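Local coordinates for protein minor fimbrium subunit Mfa5 (Porphyromonas gingivalis ATCC 33277, PDB 6TO1) that serves as an accessory subunit of the minor fimbriae, pili that mediate biofilm formation and adhesion to host cells and to other oral bacteria, at residues 96-101 and 109-114; 102-107 and 470-475; 492-497 and 525-530; 496-501 and 628-633; 502-507 and 519-524. All coordinates share one frame; numbering follows the deposited sequence.

Contact 1 of 5, residues 96-101 and 109-114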
# COMPACT_ATOMS: atom_id res chain seq x y z
N ALA A 96 -19.20 12.32 11.66
CA ALA A 96 -19.77 12.42 12.99
C ALA A 96 -21.08 11.65 13.01
O ALA A 96 -21.99 11.95 12.24
CB ALA A 96 -20.01 13.88 13.37
N VAL A 97 -21.19 10.67 13.90
CA VAL A 97 -22.39 9.84 13.99
C VAL A 97 -23.16 10.27 15.25
O VAL A 97 -22.62 10.19 16.36
CB VAL A 97 -22.06 8.34 14.04
CG1 VAL A 97 -23.35 7.52 14.09
CG2 VAL A 97 -21.20 7.94 12.82
N PRO A 98 -24.40 10.71 15.12
CA PRO A 98 -25.18 11.06 16.32
C PRO A 98 -25.32 9.84 17.22
O PRO A 98 -25.56 8.73 16.75
CB PRO A 98 -26.53 11.51 15.76
CG PRO A 98 -26.28 11.79 14.29
CD PRO A 98 -25.18 10.88 13.88
N VAL A 99 -25.18 10.07 18.52
CA VAL A 99 -25.28 9.00 19.50
C VAL A 99 -26.77 8.75 19.74
O VAL A 99 -27.51 9.68 20.10
CB VAL A 99 -24.54 9.37 20.79
CG1 VAL A 99 -24.68 8.27 21.84
CG2 VAL A 99 -23.05 9.60 20.47
N ALA A 100 -27.22 7.53 19.47
CA ALA A 100 -28.64 7.21 19.54
C ALA A 100 -28.82 5.72 19.83
O ALA A 100 -27.94 4.90 19.59
CB ALA A 100 -29.37 7.58 18.25
N ASN A 101 -30.00 5.40 20.38
CA ASN A 101 -30.40 4.04 20.71
C ASN A 101 -29.26 3.26 21.36
O ASN A 101 -28.74 2.32 20.76
CB ASN A 101 -30.88 3.33 19.45
CG ASN A 101 -31.87 4.15 18.67
OD1 ASN A 101 -33.00 4.37 19.10
ND2 ASN A 101 -31.45 4.63 17.50
N ASN A 109 -26.83 15.80 23.25
CA ASN A 109 -26.17 16.45 22.11
C ASN A 109 -24.76 15.86 22.04
O ASN A 109 -23.78 16.42 22.51
CB ASN A 109 -26.14 17.96 22.29
CG ASN A 109 -27.55 18.57 22.34
OD1 ASN A 109 -28.28 18.59 21.35
ND2 ASN A 109 -27.91 19.11 23.49
N ALA A 110 -24.69 14.66 21.47
CA ALA A 110 -23.45 13.89 21.48
C ALA A 110 -23.27 13.22 20.13
O ALA A 110 -24.22 12.73 19.52
CB ALA A 110 -23.46 12.82 22.58
N TRP A 111 -22.02 13.19 19.67
CA TRP A 111 -21.68 12.58 18.40
C TRP A 111 -20.38 11.82 18.57
O TRP A 111 -19.48 12.25 19.29
CB TRP A 111 -21.50 13.63 17.28
CG TRP A 111 -22.73 14.44 16.99
CD1 TRP A 111 -23.63 14.23 15.98
CD2 TRP A 111 -23.18 15.61 17.70
NE1 TRP A 111 -24.62 15.19 16.03
CE2 TRP A 111 -24.36 16.04 17.08
CE3 TRP A 111 -22.70 16.31 18.80
CZ2 TRP A 111 -25.07 17.15 17.53
CZ3 TRP A 111 -23.40 17.41 19.24
CH2 TRP A 111 -24.57 17.81 18.60
N ASP A 112 -20.27 10.69 17.87
CA ASP A 112 -19.03 9.94 17.83
C ASP A 112 -18.32 10.28 16.52
O ASP A 112 -18.86 10.03 15.44
CB ASP A 112 -19.29 8.44 17.94
CG ASP A 112 -19.63 8.01 19.35
OD1 ASP A 112 -19.01 8.50 20.31
OD2 ASP A 112 -20.54 7.17 19.48
N VAL A 113 -17.14 10.86 16.62
CA VAL A 113 -16.41 11.36 15.46
C VAL A 113 -15.31 10.35 15.14
O VAL A 113 -14.49 10.02 16.00
CB VAL A 113 -15.81 12.75 15.74
CG1 VAL A 113 -14.93 13.20 14.58
CG2 VAL A 113 -16.94 13.76 16.00
N THR A 114 -15.28 9.88 13.91
CA THR A 114 -14.27 8.93 13.48
C THR A 114 -13.44 9.59 12.39
O THR A 114 -14.00 10.22 11.49
CB THR A 114 -14.88 7.65 12.93
OG1 THR A 114 -15.47 6.89 13.98
CG2 THR A 114 -13.77 6.78 12.25
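Val97 and Asp112 face each other as an antiparallel hydrogen-bonded pair, with Val97 N donating to Asp112 O at 2.9 Å (170° at the hydrogen) and Asp112 N returning a bond to Val97 O at 2.8 Å (165°). A third backbone bond, Val99 N to Ala110 O at 3.0 Å, carries the pairing one step past the end of strand 90-98. The flanking non-hydrogen-bonded pairs, Ala96 with Val113 and Pro98 with Trp111, put their side chains on one face. There Trp111 brings CD1, the pyrrole corner of its indole, to 3.5 Å from Pro98 CA, while the proline ring reaches CD1 with CG. Ala96 CB packs on Val113 CG2 at 4.0 Å and touches Trp111 CB. Val97 and Asp112 project to the other face. Beyond them, Val99 turns its CG2 branch back over the partner strand: with CG1 anti to the backbone N (chi1 178°), CG2 lies beside that N and meets Ala110 CB at 3.9 Å and Asp112 OD2 at 3.6 Å. In the second shell, backbone bonds from Trp111 to Ile471 and from Val113 to Tyr469 place strand 110-119 between two neighbours. The hairpin is therefore joined by backbone hydrogen bonds and apolar contacts, while the carboxylate of Asp112 is paired through OD1 with Arg470 NE of strand 463-473, a salt bridge that would be expected to favour its ionised form.

Contact 2 of 5, residues 102-107 and 470-475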
# COMPACT_ATOMS: atom_id res chain seq x y z
N PRO A 102 -28.86 3.61 22.59
CA PRO A 102 -29.43 4.70 23.38
C PRO A 102 -28.72 6.03 23.19
O PRO A 102 -27.52 6.07 22.90
CB PRO A 102 -29.23 4.21 24.81
CG PRO A 102 -27.87 3.57 24.73
CD PRO A 102 -27.80 2.92 23.34
N MET A 103 -29.44 7.12 23.42
CA MET A 103 -28.82 8.43 23.49
C MET A 103 -27.86 8.51 24.67
O MET A 103 -27.96 7.75 25.63
CB MET A 103 -29.91 9.49 23.58
CG MET A 103 -30.67 9.55 22.28
SD MET A 103 -31.41 11.12 22.03
CE MET A 103 -33.13 10.65 22.23
N ASP A 104 -26.90 9.42 24.57
CA ASP A 104 -25.95 9.60 25.65
C ASP A 104 -26.70 10.16 26.86
O ASP A 104 -27.43 11.15 26.72
CB ASP A 104 -24.81 10.53 25.26
CG ASP A 104 -23.71 10.57 26.32
OD1 ASP A 104 -22.57 10.13 26.05
OD2 ASP A 104 -23.98 11.07 27.43
N PRO A 105 -26.56 9.56 28.04
CA PRO A 105 -27.37 10.00 29.19
C PRO A 105 -26.89 11.30 29.81
O PRO A 105 -27.70 12.07 30.34
CB PRO A 105 -27.24 8.83 30.18
CG PRO A 105 -25.86 8.30 29.91
CD PRO A 105 -25.60 8.50 28.41
N GLU A 106 -25.58 11.56 29.74
CA GLU A 106 -25.05 12.80 30.31
C GLU A 106 -25.48 14.02 29.51
O GLU A 106 -25.76 15.08 30.09
CB GLU A 106 -23.53 12.71 30.38
CG GLU A 106 -23.03 11.81 31.49
CD GLU A 106 -21.53 11.77 31.56
OE1 GLU A 106 -20.93 10.79 31.05
OE2 GLU A 106 -20.93 12.71 32.12
N ASN A 107 -25.49 13.92 28.19
CA ASN A 107 -25.82 15.05 27.32
C ASN A 107 -26.24 14.46 25.99
O ASN A 107 -25.40 13.90 25.28
CB ASN A 107 -24.64 16.00 27.18
CG ASN A 107 -24.96 17.21 26.30
OD1 ASN A 107 -25.94 17.22 25.54
ND2 ASN A 107 -24.12 18.24 26.41
N ARG A 470 -15.86 10.75 21.34
CA ARG A 470 -17.16 11.38 21.51
C ARG A 470 -17.01 12.86 21.83
O ARG A 470 -16.14 13.25 22.61
CB ARG A 470 -17.95 10.69 22.62
CG ARG A 470 -19.38 11.19 22.75
CD ARG A 470 -20.29 10.21 23.52
NE ARG A 470 -20.50 8.99 22.75
CZ ARG A 470 -21.35 8.03 23.08
NH1 ARG A 470 -22.10 8.14 24.18
NH2 ARG A 470 -21.48 6.97 22.30
N ILE A 471 -17.84 13.67 21.18
CA ILE A 471 -17.92 15.10 21.47
C ILE A 471 -19.30 15.42 22.03
O ILE A 471 -20.31 14.80 21.67
CB ILE A 471 -17.65 16.02 20.26
CG1 ILE A 471 -18.63 15.76 19.13
CG2 ILE A 471 -16.21 15.89 19.79
CD1 ILE A 471 -18.45 16.71 17.94
N TYR A 472 -19.34 16.43 22.89
CA TYR A 472 -20.58 17.00 23.36
C TYR A 472 -20.67 18.46 22.93
O TYR A 472 -19.66 19.17 22.92
CB TYR A 472 -20.67 16.97 24.89
CG TYR A 472 -20.76 15.62 25.52
CD1 TYR A 472 -21.78 14.74 25.19
CD2 TYR A 472 -19.83 15.22 26.47
CE1 TYR A 472 -21.86 13.50 25.80
CE2 TYR A 472 -19.91 13.97 27.07
CZ TYR A 472 -20.93 13.12 26.73
OH TYR A 472 -21.03 11.87 27.31
N ALA A 473 -21.89 18.91 22.66
CA ALA A 473 -22.12 20.35 22.50
C ALA A 473 -22.11 21.05 23.87
O ALA A 473 -22.68 20.55 24.84
CB ALA A 473 -23.46 20.61 21.82
N ASP A 474 -21.43 22.20 23.94
CA ASP A 474 -21.36 23.07 25.12
C ASP A 474 -22.42 24.15 24.92
O ASP A 474 -22.20 25.14 24.21
CB ASP A 474 -19.95 23.63 25.27
CG ASP A 474 -19.79 24.59 26.42
OD1 ASP A 474 -20.80 25.03 27.01
OD2 ASP A 474 -18.63 24.90 26.72
N LEU A 475 -23.61 23.93 25.49
CA LEU A 475 -24.75 24.78 25.16
C LEU A 475 -24.51 26.24 25.56
O LEU A 475 -24.92 27.16 24.84
CB LEU A 475 -26.01 24.25 25.86
CG LEU A 475 -26.78 23.19 25.07
CD1 LEU A 475 -25.95 21.91 24.93
CD2 LEU A 475 -28.14 22.85 25.68
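Asp104 and Arg470 form a salt bridge, OD1 to NH1 at 2.8 Å, with the carboxylate oxygen in the plane of the guanidinium. The same OD1 accepts a hydrogen bond from Tyr472 OH at 2.6 Å. The two donors arrive from opposite faces of the carboxylate: NH1 on the anti side, OH from above the plane. The carboxylate stands at 87° to the phenol ring, whose edge it meets. Its other oxygen, OD2, accepts weak bonds from the backbone N of Glu106 and Asn107, tying the loop 102-107 to the same side chain. A further weak bond runs from Asn107 ND2 to Ala473 O at 3.1 Å, while Asn107 OD1 is taken by the backbone N of Asn109. In the packing against the ring, Asn107 CB lies 3.7 Å from Tyr472 CD1, and CG, anti to the backbone N (chi1 -179°), is set alongside the ring with the amide and ring planes 1° apart. Lys424 reaches both Glu106 OE1 and Tyr472 OH, and Ala110 of strand 110-119 touches Asp104 and Tyr472; the loop after strand 90-98 thus lies against the end of strand 463-473, just before helix 475-480.

Contact 3 of 5, residues 492-497 and 525-530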
# COMPACT_ATOMS: atom_id res chain seq x y z
N GLY A 492 -22.67 16.12 6.05
CA GLY A 492 -23.60 16.03 7.14
C GLY A 492 -22.89 15.72 8.44
O GLY A 492 -21.68 15.96 8.57
N PRO A 493 -23.60 15.16 9.42
CA PRO A 493 -24.99 14.66 9.32
C PRO A 493 -26.06 15.73 9.12
O PRO A 493 -27.13 15.41 8.59
CB PRO A 493 -25.21 13.94 10.66
CG PRO A 493 -24.23 14.55 11.59
CD PRO A 493 -23.01 14.86 10.73
N ASP A 494 -25.78 16.98 9.50
CA ASP A 494 -26.75 18.07 9.35
C ASP A 494 -26.17 19.13 8.44
O ASP A 494 -25.34 19.94 8.88
CB ASP A 494 -27.13 18.64 10.72
CG ASP A 494 -27.66 17.59 11.64
OD1 ASP A 494 -27.13 17.43 12.76
OD2 ASP A 494 -28.59 16.87 11.21
N LEU A 495 -26.60 19.15 7.18
CA LEU A 495 -26.13 20.18 6.27
C LEU A 495 -26.39 21.57 6.84
O LEU A 495 -27.46 21.84 7.37
CB LEU A 495 -26.82 20.05 4.92
CG LEU A 495 -26.68 18.69 4.26
CD1 LEU A 495 -27.50 18.64 2.99
CD2 LEU A 495 -25.21 18.42 3.98
N GLY A 496 -25.41 22.46 6.70
CA GLY A 496 -25.52 23.80 7.21
C GLY A 496 -25.29 23.96 8.70
O GLY A 496 -25.48 25.06 9.23
N GLY A 497 -24.87 22.91 9.39
CA GLY A 497 -24.68 22.98 10.83
C GLY A 497 -23.34 23.57 11.21
O GLY A 497 -22.61 24.15 10.40
N THR A 525 -20.64 18.35 9.94
CA THR A 525 -21.43 19.48 10.43
C THR A 525 -22.64 18.95 11.17
O THR A 525 -23.25 17.97 10.75
CB THR A 525 -21.88 20.40 9.29
OG1 THR A 525 -22.69 19.68 8.35
CG2 THR A 525 -20.71 21.00 8.57
N VAL A 526 -23.01 19.62 12.28
CA VAL A 526 -24.04 19.09 13.16
C VAL A 526 -24.92 20.24 13.65
O VAL A 526 -24.46 21.38 13.80
CB VAL A 526 -23.47 18.32 14.38
CG1 VAL A 526 -22.61 17.14 13.93
CG2 VAL A 526 -22.68 19.22 15.26
N LYS A 527 -26.18 19.91 13.89
CA LYS A 527 -27.12 20.79 14.60
C LYS A 527 -27.55 20.12 15.90
O LYS A 527 -27.80 18.91 15.94
CB LYS A 527 -28.33 21.10 13.72
CG LYS A 527 -27.98 21.87 12.46
CD LYS A 527 -29.17 22.01 11.48
CE LYS A 527 -28.70 22.67 10.19
NZ LYS A 527 -29.75 22.76 9.15
N LEU A 528 -27.61 20.91 16.97
CA LEU A 528 -28.01 20.40 18.27
C LEU A 528 -29.44 19.86 18.20
O LEU A 528 -30.29 20.39 17.48
CB LEU A 528 -27.92 21.50 19.32
CG LEU A 528 -26.58 21.65 20.02
CD1 LEU A 528 -25.54 22.01 18.97
CD2 LEU A 528 -26.67 22.75 21.04
N GLY A 529 -29.69 18.79 18.95
CA GLY A 529 -31.02 18.20 19.00
C GLY A 529 -31.84 18.57 20.23
O GLY A 529 -33.06 18.41 20.21
N TYR A 530 -31.19 19.06 21.28
CA TYR A 530 -31.86 19.40 22.54
C TYR A 530 -31.29 20.66 23.18
O TYR A 530 -30.08 20.83 23.26
CB TYR A 530 -31.73 18.23 23.57
CG TYR A 530 -32.36 16.97 23.04
CD1 TYR A 530 -33.69 16.67 23.28
CD2 TYR A 530 -31.63 16.11 22.22
CE1 TYR A 530 -34.27 15.55 22.74
CE2 TYR A 530 -32.20 14.99 21.68
CZ TYR A 530 -33.51 14.71 21.94
OH TYR A 530 -34.06 13.58 21.40
O HOH W 1 -22.23 18.93 5.99
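Gly492 to Gly497 and the short strand 525-526 make a polar, mainly backbone-mediated contact in which a loop between helix 475-480 and strand 498-499 wraps round Thr525. A single bridge, Pro493 with Thr525, anchors it: Thr525 N donates to Gly492 O at 2.9 Å, and Asp494 N donates to Thr525 O at 3.0 Å, both nearly straight. The chain then reverses in a type II beta turn from Asp494 to Gly497, closed by Gly497 N on Asp494 O. That carbonyl has a second donor, Thr525 OG1 at 2.7 Å, which approaches from the opposite face of its plane. The hydroxyl is placed for this by its crowded position between the backbone N and the carbonyl carbon (chi1 60°). A water that accepts from Gly492 N also donates to this OG1, at a rather short separation. Asp494 OD1 accepts from Lys527 N at 2.9 Å, with an angle of 173° at the hydrogen, the donor meeting it on the anti side. The lysine chain is extended beyond CG: CG lies 3.8 Å from both Asp494 CB and Gly497 CA, and NZ ends in a weak bond to Leu495 O. Gly497 sits close against the strand, its CA making a CA-H...O contact of 3.4 Å with Val526 O. Pro493 and Val526 lie side by side, pointing the same way, with CG on CG1. Asp494 thus uses its N, its O and its carboxylate together, while Lys527 turns its ammonium to a backbone carbonyl; the nearby opposite charges of the two side chains, not in contact, could add a modest mutual attraction.

Contact 4 of 5, residues 496-501 and 628-633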
# COMPACT_ATOMS: atom_id res chain seq x y z
N GLY A 496 -25.41 22.46 6.70
CA GLY A 496 -25.52 23.80 7.21
C GLY A 496 -25.29 23.96 8.70
O GLY A 496 -25.48 25.06 9.23
N GLY A 497 -24.87 22.91 9.39
CA GLY A 497 -24.68 22.98 10.83
C GLY A 497 -23.34 23.57 11.21
O GLY A 497 -22.61 24.15 10.40
N PHE A 498 -23.03 23.42 12.49
CA PHE A 498 -21.76 23.84 13.04
C PHE A 498 -20.70 22.82 12.68
O PHE A 498 -20.97 21.62 12.72
CB PHE A 498 -21.85 23.91 14.56
CG PHE A 498 -22.77 25.00 15.07
CD1 PHE A 498 -22.69 26.27 14.57
CD2 PHE A 498 -23.66 24.73 16.10
CE1 PHE A 498 -23.51 27.27 15.04
CE2 PHE A 498 -24.48 25.72 16.61
CZ PHE A 498 -24.41 27.00 16.07
N ASP A 499 -19.49 23.30 12.42
CA ASP A 499 -18.34 22.40 12.31
C ASP A 499 -18.12 21.63 13.61
O ASP A 499 -18.15 22.21 14.70
CB ASP A 499 -17.07 23.19 12.03
CG ASP A 499 -16.87 23.50 10.56
OD1 ASP A 499 -16.90 22.57 9.72
OD2 ASP A 499 -16.65 24.68 10.25
N THR A 500 -17.80 20.34 13.49
CA THR A 500 -17.21 19.63 14.62
C THR A 500 -15.70 19.84 14.68
O THR A 500 -15.10 19.78 15.77
CB THR A 500 -17.50 18.13 14.55
OG1 THR A 500 -16.93 17.59 13.36
CG2 THR A 500 -18.99 17.85 14.52
N ASN A 501 -15.07 20.07 13.53
CA ASN A 501 -13.63 20.26 13.43
C ASN A 501 -13.34 21.59 12.76
O ASN A 501 -14.00 21.96 11.79
CB ASN A 501 -12.93 19.15 12.56
CG ASN A 501 -13.31 17.76 12.92
OD1 ASN A 501 -14.16 17.46 13.73
N ILE A 628 -35.65 29.13 22.26
CA ILE A 628 -34.41 28.39 22.03
C ILE A 628 -34.40 27.84 20.61
O ILE A 628 -35.44 27.69 19.96
CB ILE A 628 -34.22 27.23 23.04
CG1 ILE A 628 -35.44 26.30 23.05
CG2 ILE A 628 -33.95 27.78 24.43
CD1 ILE A 628 -35.32 25.14 24.01
N SER A 629 -33.19 27.53 20.13
CA SER A 629 -33.02 26.92 18.82
C SER A 629 -31.73 26.10 18.84
O SER A 629 -30.97 26.15 19.80
CB SER A 629 -32.92 27.97 17.71
OG SER A 629 -31.66 28.66 17.82
N TRP A 630 -31.46 25.41 17.73
CA TRP A 630 -30.20 24.67 17.64
C TRP A 630 -28.98 25.59 17.63
O TRP A 630 -27.90 25.16 18.05
CB TRP A 630 -30.20 23.77 16.42
CG TRP A 630 -30.10 24.40 15.09
CD1 TRP A 630 -31.13 24.68 14.24
CD2 TRP A 630 -28.90 24.74 14.40
NE1 TRP A 630 -30.64 25.20 13.07
CE2 TRP A 630 -29.27 25.27 13.15
CE3 TRP A 630 -27.54 24.68 14.74
CZ2 TRP A 630 -28.34 25.72 12.22
CZ3 TRP A 630 -26.60 25.14 13.81
CH2 TRP A 630 -27.01 25.65 12.56
N LYS A 631 -29.14 26.84 17.23
CA LYS A 631 -28.03 27.79 17.28
C LYS A 631 -27.95 28.54 18.60
O LYS A 631 -26.88 29.04 18.96
CB LYS A 631 -28.13 28.80 16.14
CG LYS A 631 -28.17 28.17 14.75
CD LYS A 631 -28.27 29.24 13.67
CE LYS A 631 -26.91 29.64 13.12
NZ LYS A 631 -26.01 30.19 14.16
N LYS A 632 -29.06 28.65 19.33
CA LYS A 632 -29.09 29.38 20.60
C LYS A 632 -29.88 28.50 21.56
O LYS A 632 -31.08 28.70 21.77
CB LYS A 632 -29.72 30.76 20.42
CG LYS A 632 -28.88 31.70 19.57
CD LYS A 632 -27.51 31.97 20.19
CE LYS A 632 -26.65 32.89 19.28
NZ LYS A 632 -25.26 32.98 19.83
N PRO A 633 -29.24 27.48 22.14
CA PRO A 633 -29.99 26.38 22.76
C PRO A 633 -30.17 26.49 24.27
O PRO A 633 -30.69 25.53 24.85
CB PRO A 633 -29.09 25.19 22.44
CG PRO A 633 -27.70 25.77 22.65
CD PRO A 633 -27.81 27.14 21.97
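Phe498 and Trp630 meet in a T-shaped pair, the six-membered ring of the indole presenting its edge to the face of the phenyl ring. Their centroids are 4.9 Å apart and the planes are inclined at 64°, short of perpendicular. The atom that carries the contact is Trp630 CZ3, which stands 3.5 Å above the phenyl plane, over its centre. Its nearest phenyl atom is CE2, 3.6 Å away, and the neighbouring indole atom CE3 also reaches CE2, at 3.7 Å. One corner further round the indole, CH2 approaches the turn ahead of Phe498, lying 3.7 Å from Gly496 O and 3.9 Å from Gly497 CA. Lys631 comes to the far tip of the phenyl ring: its CA is 3.9 Å from Phe498 CZ. The pyrrole end of the tryptophan is held separately, NE1 donating to Glu589 OE1, and Lys527 packs against the indole. Behind the aromatic pair, Ser629 OG accepts from Lys632 N at 3.0 Å, an ST motif that shapes the bend carrying Trp630 and Lys631. The whole is an aromatic packing contact between the loop joining strands 624-628 and 634-643 and the short strand 498-499, which pairs with 525-526, with Ile478 of helix 475-480 also against Phe498.

Contact 5 of 5, residues 502-507 and 519-524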
# COMPACT_ATOMS: atom_id res chain seq x y z
N THR A 502 -12.30 22.29 13.22
CA THR A 502 -11.84 23.47 12.48
C THR A 502 -11.01 23.04 11.29
O THR A 502 -11.11 23.62 10.20
CB THR A 502 -11.05 24.38 13.41
OG1 THR A 502 -11.93 24.82 14.46
CG2 THR A 502 -10.54 25.56 12.65
N GLU A 503 -10.20 22.00 11.48
CA GLU A 503 -9.34 21.46 10.44
C GLU A 503 -8.82 20.12 10.92
O GLU A 503 -8.49 19.97 12.10
CB GLU A 503 -8.17 22.40 10.13
CG GLU A 503 -7.19 21.81 9.10
CD GLU A 503 -5.85 22.53 9.08
OE1 GLU A 503 -5.62 23.32 8.14
OE2 GLU A 503 -5.04 22.32 10.01
N ALA A 504 -8.74 19.15 10.01
CA ALA A 504 -8.04 17.92 10.30
C ALA A 504 -7.25 17.55 9.05
O ALA A 504 -7.76 17.64 7.94
CB ALA A 504 -8.98 16.79 10.71
N LYS A 505 -6.02 17.13 9.26
CA LYS A 505 -5.08 16.91 8.16
C LYS A 505 -4.20 15.72 8.47
O LYS A 505 -3.78 15.53 9.62
CB LYS A 505 -4.21 18.16 7.94
CG LYS A 505 -3.08 18.01 6.94
CD LYS A 505 -2.71 19.36 6.34
CE LYS A 505 -1.81 20.17 7.25
NZ LYS A 505 -0.77 20.90 6.45
N LEU A 506 -3.92 14.91 7.46
CA LEU A 506 -2.93 13.86 7.56
C LEU A 506 -1.68 14.33 6.82
O LEU A 506 -1.76 14.73 5.66
CB LEU A 506 -3.44 12.54 6.98
CG LEU A 506 -2.39 11.45 6.78
CD1 LEU A 506 -1.89 10.94 8.12
CD2 LEU A 506 -2.93 10.30 5.96
N THR A 507 -0.54 14.29 7.51
CA THR A 507 0.77 14.46 6.88
C THR A 507 1.49 13.12 7.00
O THR A 507 1.55 12.54 8.08
CB THR A 507 1.58 15.57 7.54
OG1 THR A 507 0.77 16.76 7.60
CG2 THR A 507 2.84 15.89 6.76
N LEU A 519 -3.08 15.19 3.10
CA LEU A 519 -4.46 14.97 2.74
C LEU A 519 -5.33 15.63 3.80
O LEU A 519 -5.06 15.52 4.99
CB LEU A 519 -4.80 13.49 2.65
CG LEU A 519 -4.26 12.70 1.45
CD1 LEU A 519 -4.54 11.24 1.70
CD2 LEU A 519 -4.90 13.18 0.18
N ILE A 520 -6.36 16.33 3.36
CA ILE A 520 -7.24 17.07 4.26
C ILE A 520 -8.52 16.27 4.45
O ILE A 520 -9.13 15.79 3.48
CB ILE A 520 -7.52 18.48 3.73
CG1 ILE A 520 -6.22 19.29 3.73
CG2 ILE A 520 -8.59 19.19 4.60
CD1 ILE A 520 -6.38 20.70 3.24
N PHE A 521 -8.92 16.09 5.70
CA PHE A 521 -10.13 15.35 5.99
C PHE A 521 -11.39 16.17 5.68
O PHE A 521 -11.38 17.39 5.79
CB PHE A 521 -10.18 14.95 7.46
CG PHE A 521 -9.22 13.87 7.86
CD1 PHE A 521 -9.65 12.56 7.99
CD2 PHE A 521 -7.89 14.16 8.11
CE1 PHE A 521 -8.76 11.54 8.37
CE2 PHE A 521 -7.00 13.16 8.47
CZ PHE A 521 -7.44 11.85 8.59
N PRO A 522 -12.48 15.49 5.35
CA PRO A 522 -13.79 16.15 5.28
C PRO A 522 -14.22 16.74 6.61
O PRO A 522 -13.69 16.40 7.67
CB PRO A 522 -14.74 15.02 4.86
CG PRO A 522 -13.89 13.86 4.48
CD PRO A 522 -12.57 14.04 5.13
N ARG A 523 -15.22 17.62 6.54
CA ARG A 523 -15.64 18.44 7.68
C ARG A 523 -17.07 18.11 8.08
O ARG A 523 -18.02 18.60 7.44
CB ARG A 523 -15.51 19.92 7.31
CG ARG A 523 -14.07 20.41 7.09
CD ARG A 523 -13.50 21.07 8.33
NE ARG A 523 -14.14 22.37 8.60
CZ ARG A 523 -13.81 23.50 8.00
NH1 ARG A 523 -12.84 23.52 7.10
NH2 ARG A 523 -14.45 24.63 8.29
N PRO A 524 -17.28 17.32 9.13
CA PRO A 524 -18.64 17.05 9.60
C PRO A 524 -19.33 18.31 10.11
O PRO A 524 -18.70 19.22 10.67
CB PRO A 524 -18.44 16.03 10.73
CG PRO A 524 -17.06 15.45 10.52
CD PRO A 524 -16.27 16.60 9.95
O HOH W 2 -10.41 19.40 7.62
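Leu506 and Leu519 form an antiparallel hydrogen-bonded pair: Leu506 N donates to Leu519 O at 2.8 Å and Leu519 N to Leu506 O at 2.9 Å. Next to it Lys505 and Ile520 make a non-hydrogen-bonded pair, their CA atoms 4.5 Å apart, and Phe521 N then donates to Ala504 O at 3.0 Å. Beyond this the chains diverge, and a water links Ala504 N, from which it accepts, to Phe521 O, to which it donates. Phe521 turns its ring edge to strand 501-510, with Ala504 O near the ring plane. CD2 touches Ala504 CB, while CE2 meets Leu506 CB at 3.9 Å. Where the chain turns a corner at Thr502, its O lies over a guanidinium face of Arg523, 3.4 Å above the centre of that plane; Arg523 NH2 makes a salt bridge with Asp499. Phe521 also packs on Val413 of strand 408-417 and on Val92 and Leu115, from strands 90-98 and 110-119. The arrangement is a beta hairpin, strands 501-510 and 517-520, at the outer edge of an antiparallel sheet whose inner side chains pack against a second sheet in the manner of a beta sandwich.

From the N terminus, contact 1 closes the short hairpin loop between strands 90-98 and 110-119. Contact 2 starts inside that loop and crosses it, reaching over more than 360 residues to strand 463-473, the next neighbour of 110-119 in the same sheet; Asp112 and Arg470 join the two contacts. After these, contacts 3 and 4 start from the same stretch, sharing Gly496 and Gly497: one returns to strand 525-526, the other goes on to the loop before strand 634-643. Contact 5, a hairpin, nests inside both. Asn109 links contact 1 to contact 3, while an isopeptide link from Lys94 to Asn501 covalently ties strand 90-98 to strand 501-510.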